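Local atomic coordinates of NADH oxidase (Thermus thermophilus, PDB entry 6RVB), a protein that reduces the disulfide of coenzyme A with electrons from NADH, passing them through a bound FAD, and is built as a two-subunit flavoprotein. Residues A[336-340]-A[401-405]; A[189-195]-A[354-358]; A[383-388]-A[408-414]; A[199-205]-A[331-335]; A[24-28]-A[313-317]. All coordinates share one frame; numbering follows the deposited sequence.

Overall arrangement
From the N terminus, interaction 5 closes the longest loop, joining the ends of helices 13-24 and 299-313; the contact itself lies in the FAD-binding part, and its loop contains the NAD-binding part. Interaction 2 opens inside that loop and closes beyond it, so the two cross; it joins helix 190-202 to strand 353-361. Interaction 4, nested within interaction 2, ties the C-terminal end of the same helix to the hairpin leading into strand 334-340, and also crosses interaction 5. Interaction 1 continues along that strand to helix 401-409, crossing interaction 2. Interaction 3 crosses interaction 1 and links the start of strand 386-393 to the segment after helix 401-409, inside the dimerisation domain.

Interaction 1 (A[336-340]-A[401-405]); sequences VATTG and IDVLA
Ile401 lies along the strand between Ala337 and Thr339, and nearly all the close packing of this contact is its work. With CG1 anti to the backbone N (chi1 -163°), the longer arm runs toward Thr339, and CD1 ends 3.6 Å from Thr339 CG2 and 3.5 Å from Ala337 O. The other branch is left for the alanine: Ala337 CB faces both CB of Ile401, at 3.9 Å, and CG2 of Ile401, at 4.0 Å. Thr339 and Ile401 lie side by side, pointing opposite ways, with CB and CG2 of the threonine beside the CG1-CD1 arm. The strand and the first turn of helix 401-409 run almost parallel, their segment axes inclined by only 4° and 8.4 Å apart, the helix resting on one face of the antiparallel sheet of the dimerisation domain. Thr338, whose CB points away from the helix, meets Trp188 and Ala390. Farther along the helix the fit is looser. Leu404 offers only its CB, 4.0 Å from Thr339 CG2, and Ala405 CB stands 3.9 Å from Thr339 OG1. That hydroxyl is hydrogen-bonded to Thr326 OG1, and no hydrogen bond joins 336-340 to 401-405. Asp402 belongs to the subunit interface: its OD1 accepts a bond from the backbone N of Ala423 of the second subunit, and its side chain packs on Val403 of that subunit.

Interaction 2 (A[189-195]-A[354-358]); sequences DPEVGAL and KKVFI
Glu191 lays its aliphatic part over the ring of Phe357 and its carboxylate against Lys355. Its CB sits over the ring centre, 3.5 Å from the Phe357 centroid, as a CH-pi contact. A bend at chi2 (80°) then carries the carboxylate back along the strand toward the lysine. Lys355, extended beyond CG, reaches in from the strand to meet it, and its NZ forms a salt bridge and hydrogen bond with Glu191 OE1 at 3.2 Å, which accepts through its syn lone pair. Leu195 CD1 meets the edge of the ring at Phe357 CZ (4.1 Å), and Val192 CG2 lies 4.3 Å from Phe357 CE2. One step outward, Asp189 OD1 is 4.3 Å from Lys355 NZ, beyond salt-bridge range but close enough that it may favour the ammonium charge. The two oxygens of Asp189 accept the backbone N-H groups of Leu343 and Glu344, which fix the carboxylate, while Trp374 meets the Phe357 ring from the next strand. The first turns of helix 190-202, from the NAD-binding part, thus pack on the antiparallel sheet of the dimerisation domain, bridging strand 353-361, at the sheet's edge within this chain, its neighbour 372-380 and, through Val192 and Leu195 on Val392, strand 386-393.

Interaction 3 (A[383-388]-A[408-414]); sequences TGRLLG and LHREGSV
Leu386 and Leu408 meet where strand 386-393 begins and helix 401-409 ends. Leu408 directs CD1 at the backbone and base of its partner, 3.6 Å from Leu386 CB and 3.5 Å from Leu386 O. The far end of Leu386 turns instead to the returning chain, its CD2 lying against the carbonyl group of Ser413; Leu386 also packs on Leu377. The backbone of Leu386 is held as well: its N donates to Gly412 O at 2.9 Å. A matching bond runs from Val414 N to Gly384 O, also 2.9 Å long. These two bonds flank Arg385 and Ser413, a single antiparallel bridge of the non-hydrogen-bonded kind with CA atoms 4.2 Å apart. Gly384 and Gly412, both with positive phi, let the two chains turn into it. Just past the bridge, Leu387 and Gly388 both face Val378 in a classic beta bulge, and Ser413 is the N-cap of helix 414-418, its side chain capping a backbone N in the first turn. Outside the backbone pairing, Arg385 NE and Glu411 OE1 form a long salt bridge of 3.7 Å. OE1 stands far off the plane of the guanidinium, leaving charge attraction with no N-H aimed at it; Arg385 NH2 bonds weakly to Val289 O.

Interaction 4 (A[199-205]-A[331-335]); sequences ELERHGV and AFDLA
Asp333 N donates to Glu199 OE1 over 3.0 Å in a fairly straight bond (163°) that meets the carboxylate from above its plane. The bend of Glu199 at chi2 brings that oxygen up to the turn and leaves CG resting 3.8 Å from Leu334 CG. Its other oxygen, OE2, stands 3.5 Å from Asp333 OD2, a proximity of like charges that might raise the pKa of one of the two acids. The amide so held belongs to a type II' turn, Ala331 to Leu334, that closes the hairpin of strands 327-331 and 334-340 in the dimerisation domain. Its tip is pressed against the C-terminal end of helix 190-202 of the NAD-binding part, which finishes in a Schellman motif: Gly204 N bonds to Glu201 O, and Val205 N to Leu200 O. Phe332, at the turn, packs against this last helical turn. Over one face His203 makes an offset stack, centroids 4.8 Å apart and planes at 17°, with His203 CB also above the phenyl face. Leu200 CD2 reaches the ring edge at Phe332 CE2 (3.5 Å), and Val205 CG2 approaches Phe332 CZ obliquely at 4.1 Å. The imidazole is fixed in rotation by its own helix, ND1 of His203 donating to Glu199 O (3.2 Å) with the acceptor in the ring plane, while Asp333 OD2 lies at another part of the same edge, 3.3 Å from His203 CE1.

Interaction 5 (A[24-28]-A[313-317]); sequences ENPEL and IAGRE
The side chains of Glu24 and Arg316 both fold back to reach each other: Glu24 starts with CG away from its backbone N (chi1 -152°) and bends at chi2, and Arg316 makes a bend of its own (chi2 -83°). The two side chains run roughly perpendicular, with carboxylate and guanidinium planes 75° apart. Arg316 NE therefore meets Glu24 OE1 at 3.1 Å in a salt bridge whose hydrogen bond is weak, not as a flat two-point pair. Glu24 O lies over one face of the guanidinium, close to NH2 of Arg316 but at an angle too poor for a hydrogen bond. Glu24 OE2 has a second partner, making a salt bridge with NZ of Lys20, a residue that binds coenzyme A; the glutamate may thus share its charge between the two cations. Both segments take in the last residue of a helix and the chain that follows, in the FAD-binding domain. Helix 13-24 is the helix of the first beta-alpha-beta crossover, between strands 4-8 and 29-34, and the type I turn from Asn25 to Leu28 leads on to the second strand. Helix 299-313, which carries the coenzyme A ligands Asn303 and Arg307, ends in a Schellman motif at Gly315. Between them Ala314 CB fits against the two residues of the first helix end, 3.5 Å from Asn25 CB and 3.7 Å from Glu24 CB. Leu28 CD1 touches Ile313 CG2 at 4.0 Å and Ala314 CA at 4.1 Å, on the buried side where Ile313 also packs on His108 and Val110 of strand 108-111.

Interaction 1 (A[336-340]-A[401-405])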
# COMPACT_ATOMS: atom_id res chain seq x y z
N VAL A 336 -2.98 5.47 10.85
CA VAL A 336 -2.70 6.86 10.44
C VAL A 336 -1.29 7.00 9.87
O VAL A 336 -0.31 6.77 10.62
CB VAL A 336 -2.82 7.82 11.61
CG1 VAL A 336 -2.40 9.19 11.22
CG2 VAL A 336 -4.24 7.89 12.07
N ALA A 337 -1.16 7.36 8.60
CA ALA A 337 0.17 7.46 8.09
C ALA A 337 0.53 8.82 7.49
O ALA A 337 -0.24 9.39 6.74
CB ALA A 337 0.45 6.39 7.17
N THR A 338 1.69 9.35 7.80
CA THR A 338 2.12 10.62 7.27
C THR A 338 3.49 10.43 6.68
O THR A 338 4.15 9.43 6.95
CB THR A 338 2.18 11.75 8.38
OG1 THR A 338 2.98 11.38 9.54
CG2 THR A 338 0.80 12.04 8.81
N THR A 339 3.94 11.41 5.90
CA THR A 339 5.19 11.38 5.20
C THR A 339 5.45 12.79 4.68
O THR A 339 4.49 13.52 4.29
CB THR A 339 5.13 10.37 4.03
OG1 THR A 339 6.45 10.10 3.63
CG2 THR A 339 4.34 10.89 2.75
N GLY A 340 6.71 13.20 4.61
CA GLY A 340 6.96 14.53 4.10
C GLY A 340 6.63 15.58 5.12
O GLY A 340 6.58 15.27 6.29
N ILE A 401 0.54 5.25 1.71
CA ILE A 401 1.51 6.27 2.02
C ILE A 401 2.84 5.94 1.35
O ILE A 401 3.55 6.85 0.97
CB ILE A 401 1.74 6.39 3.53
CG1 ILE A 401 2.42 7.70 3.86
CG2 ILE A 401 2.63 5.35 4.01
CD1 ILE A 401 1.57 8.81 3.78
N ASP A 402 3.17 4.66 1.20
CA ASP A 402 4.44 4.28 0.62
C ASP A 402 4.60 4.88 -0.78
O ASP A 402 5.68 5.26 -1.18
CB ASP A 402 4.67 2.74 0.65
CG ASP A 402 5.12 2.25 2.01
OD1 ASP A 402 5.56 3.13 2.82
OD2 ASP A 402 5.04 1.01 2.33
N VAL A 403 3.50 5.02 -1.53
CA VAL A 403 3.56 5.58 -2.84
C VAL A 403 4.10 7.00 -2.80
O VAL A 403 5.00 7.36 -3.56
CB VAL A 403 2.22 5.57 -3.56
CG1 VAL A 403 2.37 6.31 -4.92
CG2 VAL A 403 1.87 4.16 -3.87
N LEU A 404 3.59 7.80 -1.88
CA LEU A 404 3.98 9.18 -1.81
C LEU A 404 5.39 9.27 -1.34
O LEU A 404 6.11 10.12 -1.84
CB LEU A 404 3.08 9.94 -0.88
CG LEU A 404 1.58 9.94 -1.13
CD1 LEU A 404 0.96 10.59 0.11
CD2 LEU A 404 1.34 10.71 -2.37
N ALA A 405 5.81 8.40 -0.43
CA ALA A 405 7.22 8.37 -0.09
C ALA A 405 8.06 8.05 -1.31
O ALA A 405 9.10 8.67 -1.52
CB ALA A 405 7.51 7.44 0.99

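Interaction 2 (A[189-195]-A[354-358])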
# COMPACT_ATOMS: atom_id res chain seq x y z
N ASP A 189 -1.12 18.54 10.28
CA ASP A 189 -2.35 19.22 9.85
C ASP A 189 -3.64 18.74 10.52
O ASP A 189 -3.74 17.57 10.95
CB ASP A 189 -2.44 19.10 8.37
CG ASP A 189 -1.52 20.03 7.68
OD1 ASP A 189 -1.13 21.08 8.26
OD2 ASP A 189 -1.23 19.69 6.54
N PRO A 190 -4.61 19.66 10.72
CA PRO A 190 -5.56 19.32 11.81
C PRO A 190 -6.75 18.45 11.45
O PRO A 190 -7.42 18.11 12.41
CB PRO A 190 -5.99 20.69 12.34
CG PRO A 190 -5.89 21.50 11.26
CD PRO A 190 -4.63 21.09 10.48
N GLU A 191 -6.93 18.11 10.16
CA GLU A 191 -7.96 17.17 9.67
C GLU A 191 -7.68 15.77 10.29
O GLU A 191 -8.61 15.03 10.67
CB GLU A 191 -7.96 17.03 8.14
CG GLU A 191 -8.41 18.15 7.29
CD GLU A 191 -7.42 19.35 7.01
OE1 GLU A 191 -6.47 19.63 7.84
OE2 GLU A 191 -7.68 20.02 5.93
N VAL A 192 -6.41 15.41 10.36
CA VAL A 192 -6.05 14.13 10.91
C VAL A 192 -6.31 14.17 12.39
O VAL A 192 -6.97 13.31 12.90
CB VAL A 192 -4.60 13.71 10.58
CG1 VAL A 192 -4.16 12.52 11.47
CG2 VAL A 192 -4.53 13.41 9.15
N GLY A 193 -5.78 15.16 13.10
CA GLY A 193 -6.07 15.34 14.52
C GLY A 193 -7.57 15.19 14.83
O GLY A 193 -7.93 14.59 15.85
N ALA A 194 -8.44 15.74 13.97
CA ALA A 194 -9.86 15.60 14.16
C ALA A 194 -10.37 14.15 14.12
O ALA A 194 -11.21 13.76 14.96
CB ALA A 194 -10.53 16.32 13.16
N LEU A 195 -9.95 13.42 13.09
CA LEU A 195 -10.41 12.07 12.85
C LEU A 195 -9.98 11.24 14.08
O LEU A 195 -10.64 10.25 14.46
CB LEU A 195 -9.80 11.48 11.57
CG LEU A 195 -10.36 11.91 10.21
CD1 LEU A 195 -9.60 11.30 9.11
CD2 LEU A 195 -11.71 11.40 10.01
N LYS A 354 0.05 24.41 -0.63
CA LYS A 354 -1.37 24.24 -0.57
C LYS A 354 -1.62 22.81 -0.10
O LYS A 354 -0.76 21.96 -0.22
CB LYS A 354 -2.00 24.51 -1.95
CG LYS A 354 -2.21 26.02 -2.26
CD LYS A 354 -2.78 26.22 -3.66
CE LYS A 354 -3.50 27.56 -3.82
NZ LYS A 354 -4.53 27.83 -2.73
N LYS A 355 -2.80 22.53 0.45
CA LYS A 355 -3.23 21.16 0.68
C LYS A 355 -4.51 20.74 -0.01
O LYS A 355 -5.28 21.58 -0.47
CB LYS A 355 -3.36 20.87 2.17
CG LYS A 355 -4.51 21.42 2.80
CD LYS A 355 -4.44 21.19 4.28
CE LYS A 355 -5.51 21.94 5.04
NZ LYS A 355 -4.95 22.06 6.44
N VAL A 356 -4.73 19.44 -0.09
CA VAL A 356 -5.99 18.94 -0.51
C VAL A 356 -6.31 17.76 0.42
O VAL A 356 -5.40 17.08 0.87
CB VAL A 356 -5.94 18.58 -2.01
CG1 VAL A 356 -5.28 17.28 -2.24
CG2 VAL A 356 -7.27 18.39 -2.47
N PHE A 357 -7.57 17.52 0.78
CA PHE A 357 -7.84 16.43 1.77
C PHE A 357 -9.17 15.79 1.44
O PHE A 357 -10.21 16.43 1.58
CB PHE A 357 -7.91 17.03 3.18
CG PHE A 357 -8.12 16.04 4.27
CD1 PHE A 357 -9.39 15.67 4.65
CD2 PHE A 357 -7.03 15.45 4.93
CE1 PHE A 357 -9.61 14.68 5.66
CE2 PHE A 357 -7.24 14.45 5.97
CZ PHE A 357 -8.53 14.07 6.30
N ILE A 358 -9.14 14.54 0.97
CA ILE A 358 -10.31 13.95 0.40
C ILE A 358 -10.65 12.74 1.21
O ILE A 358 -9.78 12.27 1.89
CB ILE A 358 -10.26 13.65 -1.09
CG1 ILE A 358 -9.25 12.60 -1.40
CG2 ILE A 358 -9.94 14.81 -1.78
CD1 ILE A 358 -9.75 11.27 -1.22

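Interaction 3 (A[383-388]-A[408-414])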
# COMPACT_ATOMS: atom_id res chain seq x y z
N THR A 383 4.92 24.72 -9.21
CA THR A 383 5.64 23.57 -9.71
C THR A 383 4.83 22.32 -9.60
O THR A 383 4.95 21.41 -10.41
CB THR A 383 6.80 23.36 -8.86
OG1 THR A 383 6.38 23.51 -7.51
CG2 THR A 383 7.84 24.35 -9.18
N GLY A 384 4.01 22.26 -8.60
CA GLY A 384 3.26 21.06 -8.34
C GLY A 384 4.01 20.00 -7.57
O GLY A 384 3.53 18.91 -7.39
N ARG A 385 5.20 20.36 -7.12
CA ARG A 385 6.08 19.49 -6.42
C ARG A 385 5.37 19.00 -5.17
O ARG A 385 4.91 19.83 -4.41
CB ARG A 385 7.31 20.28 -6.07
CG ARG A 385 8.32 19.46 -5.31
CD ARG A 385 9.49 20.28 -4.89
NE ARG A 385 10.28 19.69 -3.83
CZ ARG A 385 11.17 20.39 -3.09
NH1 ARG A 385 11.34 21.73 -3.32
NH2 ARG A 385 11.89 19.76 -2.10
N LEU A 386 5.28 17.68 -4.95
CA LEU A 386 4.80 17.14 -3.67
C LEU A 386 5.74 17.45 -2.59
O LEU A 386 6.94 17.36 -2.80
CB LEU A 386 4.78 15.62 -3.63
CG LEU A 386 3.61 14.68 -3.89
CD1 LEU A 386 2.39 15.38 -3.37
CD2 LEU A 386 3.52 14.48 -5.35
N LEU A 387 5.21 17.68 -1.41
CA LEU A 387 6.00 18.04 -0.23
C LEU A 387 5.64 17.24 1.03
O LEU A 387 6.36 17.32 2.01
CB LEU A 387 5.80 19.51 0.12
CG LEU A 387 6.15 20.62 -0.83
CD1 LEU A 387 5.63 21.89 -0.20
CD2 LEU A 387 7.60 20.69 -1.00
N GLY A 388 4.50 16.54 1.04
CA GLY A 388 4.09 15.76 2.19
C GLY A 388 2.75 15.19 1.89
O GLY A 388 2.19 15.53 0.88
N LEU A 408 8.11 11.54 -3.18
CA LEU A 408 8.94 12.42 -2.43
C LEU A 408 10.43 12.20 -2.61
O LEU A 408 11.25 13.12 -2.41
CB LEU A 408 8.57 12.31 -0.96
CG LEU A 408 7.89 13.49 -0.26
CD1 LEU A 408 7.04 14.21 -1.18
CD2 LEU A 408 7.09 12.96 0.74
N HIS A 409 10.82 11.00 -3.00
CA HIS A 409 12.22 10.65 -2.92
C HIS A 409 13.04 11.27 -4.04
O HIS A 409 14.10 11.88 -3.78
CB HIS A 409 12.40 9.13 -2.86
CG HIS A 409 13.71 8.70 -2.26
ND1 HIS A 409 14.82 8.43 -3.04
CD2 HIS A 409 14.08 8.50 -0.97
CE1 HIS A 409 15.84 8.13 -2.26
NE2 HIS A 409 15.42 8.17 -1.00
N ARG A 410 12.56 11.09 -5.29
CA ARG A 410 12.95 11.93 -6.45
C ARG A 410 12.22 13.32 -6.25
O ARG A 410 11.89 13.66 -5.15
CB ARG A 410 12.57 11.22 -7.74
CG ARG A 410 11.04 11.42 -8.16
CD ARG A 410 10.71 11.65 -9.73
NE ARG A 410 9.37 11.16 -10.18
CZ ARG A 410 8.85 9.92 -9.95
NH1 ARG A 410 9.49 8.99 -9.22
NH2 ARG A 410 7.64 9.59 -10.44
N GLU A 411 11.89 14.16 -7.19
CA GLU A 411 11.16 15.33 -6.70
C GLU A 411 9.70 15.14 -6.67
O GLU A 411 9.02 15.36 -5.63
CB GLU A 411 11.42 16.55 -7.53
CG GLU A 411 12.95 17.02 -7.45
CD GLU A 411 13.43 17.28 -6.04
OE1 GLU A 411 12.54 17.04 -5.14
OE2 GLU A 411 14.64 17.72 -5.90
N GLY A 412 9.18 14.76 -7.78
CA GLY A 412 7.87 14.11 -7.79
C GLY A 412 6.71 15.09 -7.62
O GLY A 412 6.59 15.74 -6.58
N SER A 413 5.86 15.21 -8.64
CA SER A 413 4.80 16.17 -8.58
C SER A 413 3.43 15.54 -8.48
O SER A 413 3.26 14.37 -8.69
CB SER A 413 4.83 17.02 -9.85
OG SER A 413 4.95 16.24 -11.02
N VAL A 414 2.42 16.33 -8.19
CA VAL A 414 1.08 15.89 -8.40
C VAL A 414 0.86 15.32 -9.79
O VAL A 414 0.17 14.31 -9.99
CB VAL A 414 0.16 17.05 -8.23
CG1 VAL A 414 -1.25 16.66 -8.56
CG2 VAL A 414 0.28 17.58 -6.84

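Interaction 4 (A[199-205]-A[331-335])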
# COMPACT_ATOMS: atom_id res chain seq x y z
N GLU A 199 -12.26 9.19 16.92
CA GLU A 199 -12.11 7.81 17.27
C GLU A 199 -11.80 7.59 18.70
O GLU A 199 -12.24 6.61 19.27
CB GLU A 199 -11.10 7.08 16.44
CG GLU A 199 -11.80 6.24 15.42
CD GLU A 199 -11.87 4.78 15.81
OE1 GLU A 199 -10.87 4.38 16.44
OE2 GLU A 199 -12.89 4.09 15.49
N LEU A 200 -11.04 8.48 19.33
CA LEU A 200 -10.69 8.21 20.70
C LEU A 200 -11.94 8.30 21.52
O LEU A 200 -12.12 7.52 22.45
CB LEU A 200 -9.65 9.18 21.18
CG LEU A 200 -8.25 9.09 20.64
CD1 LEU A 200 -7.45 10.33 20.88
CD2 LEU A 200 -7.71 8.03 21.38
N GLU A 201 -12.79 9.26 21.17
CA GLU A 201 -14.00 9.48 21.94
C GLU A 201 -15.01 8.36 21.77
O GLU A 201 -15.54 7.81 22.75
CB GLU A 201 -14.60 10.79 21.61
CG GLU A 201 -13.83 11.86 22.26
CD GLU A 201 -14.21 13.21 21.82
OE1 GLU A 201 -15.02 13.39 20.87
OE2 GLU A 201 -13.65 14.10 22.44
N ARG A 202 -15.26 7.97 20.53
CA ARG A 202 -15.99 6.75 20.20
C ARG A 202 -15.54 5.54 21.06
O ARG A 202 -16.25 4.65 21.22
CB ARG A 202 -15.84 6.48 18.70
CG ARG A 202 -16.58 5.31 18.17
CD ARG A 202 -16.31 5.07 16.72
NE ARG A 202 -16.36 6.29 15.91
CZ ARG A 202 -17.43 6.67 15.16
NH1 ARG A 202 -18.55 5.94 15.16
NH2 ARG A 202 -17.37 7.79 14.41
N HIS A 203 -14.34 5.51 21.62
CA HIS A 203 -13.92 4.35 22.40
C HIS A 203 -13.70 4.68 23.83
O HIS A 203 -13.03 3.95 24.57
CB HIS A 203 -12.66 3.72 21.86
CG HIS A 203 -12.91 2.94 20.64
ND1 HIS A 203 -12.95 3.49 19.38
CD2 HIS A 203 -13.24 1.65 20.49
CE1 HIS A 203 -13.24 2.57 18.49
NE2 HIS A 203 -13.40 1.44 19.14
N GLY A 204 -14.27 5.79 24.23
CA GLY A 204 -14.38 6.05 25.63
C GLY A 204 -13.22 6.71 26.29
O GLY A 204 -13.10 6.62 27.49
N VAL A 205 -12.39 7.39 25.52
CA VAL A 205 -11.24 8.11 26.06
C VAL A 205 -11.72 9.55 26.12
O VAL A 205 -12.42 10.02 25.23
CB VAL A 205 -10.06 7.99 25.13
CG1 VAL A 205 -9.05 8.99 25.45
CG2 VAL A 205 -9.50 6.61 25.14
N ALA A 331 -4.21 3.49 15.99
CA ALA A 331 -4.90 4.01 17.16
C ALA A 331 -6.34 3.51 17.11
O ALA A 331 -7.09 3.96 16.22
CB ALA A 331 -4.84 5.50 17.18
N PHE A 332 -6.70 2.53 17.96
CA PHE A 332 -7.96 1.84 17.81
C PHE A 332 -8.24 1.35 16.37
O PHE A 332 -7.51 0.49 15.84
CB PHE A 332 -9.11 2.69 18.34
CG PHE A 332 -8.95 3.07 19.79
CD1 PHE A 332 -9.38 2.25 20.77
CD2 PHE A 332 -8.28 4.24 20.15
CE1 PHE A 332 -9.14 2.55 22.06
CE2 PHE A 332 -8.06 4.57 21.46
CZ PHE A 332 -8.47 3.74 22.41
N ASP A 333 -9.27 1.88 15.74
CA ASP A 333 -9.67 1.37 14.45
C ASP A 333 -9.15 2.25 13.32
O ASP A 333 -9.63 2.15 12.18
CB ASP A 333 -11.21 1.25 14.34
CG ASP A 333 -11.84 0.27 15.41
OD1 ASP A 333 -11.24 -0.81 15.78
OD2 ASP A 333 -12.97 0.61 15.91
N LEU A 334 -8.17 3.12 13.59
CA LEU A 334 -7.59 3.91 12.54
C LEU A 334 -6.17 3.53 12.38
O LEU A 334 -5.48 3.35 13.39
CB LEU A 334 -7.67 5.37 12.91
CG LEU A 334 -9.03 6.00 12.81
CD1 LEU A 334 -8.88 7.41 13.01
CD2 LEU A 334 -9.60 5.68 11.44
N ALA A 335 -5.72 3.39 11.13
CA ALA A 335 -4.27 3.37 10.77
C ALA A 335 -3.89 4.74 10.21
O ALA A 335 -4.52 5.17 9.22
CB ALA A 335 -4.02 2.31 9.73

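Interaction 5 (A[24-28]-A[313-317])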
# COMPACT_ATOMS: atom_id res chain seq x y z
N GLU A 24 29.60 -9.74 7.78
CA GLU A 24 30.02 -9.30 6.52
C GLU A 24 31.51 -9.47 6.58
O GLU A 24 32.20 -9.59 5.56
CB GLU A 24 29.49 -7.87 6.32
CG GLU A 24 29.26 -7.50 4.93
CD GLU A 24 28.25 -8.36 4.23
OE1 GLU A 24 28.56 -8.81 3.09
OE2 GLU A 24 27.15 -8.56 4.80
N ASN A 25 32.04 -9.50 7.78
CA ASN A 25 33.47 -9.72 7.97
C ASN A 25 33.78 -10.40 9.29
O ASN A 25 33.96 -9.74 10.30
CB ASN A 25 34.25 -8.41 7.89
CG ASN A 25 35.72 -8.58 8.38
OD1 ASN A 25 36.11 -9.66 8.68
ND2 ASN A 25 36.49 -7.52 8.41
N PRO A 26 33.84 -11.71 9.28
CA PRO A 26 33.86 -12.49 10.52
C PRO A 26 35.14 -12.33 11.28
O PRO A 26 35.20 -12.59 12.46
CB PRO A 26 33.67 -13.91 10.05
CG PRO A 26 32.89 -13.79 8.79
CD PRO A 26 33.40 -12.50 8.13
N GLU A 27 36.16 -11.85 10.60
CA GLU A 27 37.44 -11.56 11.26
C GLU A 27 37.32 -10.61 12.43
O GLU A 27 38.14 -10.60 13.31
CB GLU A 27 38.45 -10.92 10.29
CG GLU A 27 39.21 -11.83 9.34
CD GLU A 27 39.34 -13.26 9.86
OE1 GLU A 27 40.39 -13.52 10.48
OE2 GLU A 27 38.42 -14.11 9.63
N LEU A 28 36.33 -9.73 12.38
CA LEU A 28 36.18 -8.62 13.28
C LEU A 28 35.94 -9.13 14.66
O LEU A 28 35.26 -10.12 14.84
CB LEU A 28 34.95 -7.82 12.83
CG LEU A 28 35.21 -6.69 11.84
CD1 LEU A 28 33.88 -6.10 11.39
CD2 LEU A 28 36.01 -5.66 12.57
N ILE A 313 32.10 -0.54 8.20
CA ILE A 313 33.13 -1.12 9.03
C ILE A 313 33.67 -2.42 8.51
O ILE A 313 34.84 -2.56 8.48
CB ILE A 313 32.66 -1.27 10.56
CG1 ILE A 313 32.58 0.11 11.25
CG2 ILE A 313 33.61 -2.10 11.36
CD1 ILE A 313 31.83 0.10 12.49
N ALA A 314 32.83 -3.35 8.11
CA ALA A 314 33.33 -4.61 7.61
C ALA A 314 34.07 -4.46 6.27
O ALA A 314 34.52 -5.43 5.68
CB ALA A 314 32.18 -5.61 7.48
N GLY A 315 34.11 -3.24 5.75
CA GLY A 315 34.67 -2.93 4.45
C GLY A 315 33.83 -3.14 3.22
O GLY A 315 34.34 -3.18 2.13
N ARG A 316 32.55 -3.33 3.37
CA ARG A 316 31.70 -3.29 2.23
C ARG A 316 31.41 -1.83 1.89
O ARG A 316 31.67 -0.92 2.68
CB ARG A 316 30.43 -4.00 2.60
CG ARG A 316 30.65 -5.36 2.91
CD ARG A 316 30.69 -6.11 1.63
NE ARG A 316 31.07 -7.51 1.86
CZ ARG A 316 32.30 -7.93 2.17
NH1 ARG A 316 33.31 -7.08 2.30
NH2 ARG A 316 32.53 -9.21 2.36
N GLU A 317 30.87 -1.64 0.71
CA GLU A 317 30.43 -0.36 0.28
C GLU A 317 28.96 -0.19 0.65
O GLU A 317 28.12 -0.95 0.22
CB GLU A 317 30.61 -0.19 -1.23
CG GLU A 317 29.90 1.03 -1.80
CD GLU A 317 29.98 1.10 -3.29
OE1 GLU A 317 29.88 -0.04 -3.89
OE2 GLU A 317 30.12 2.27 -3.82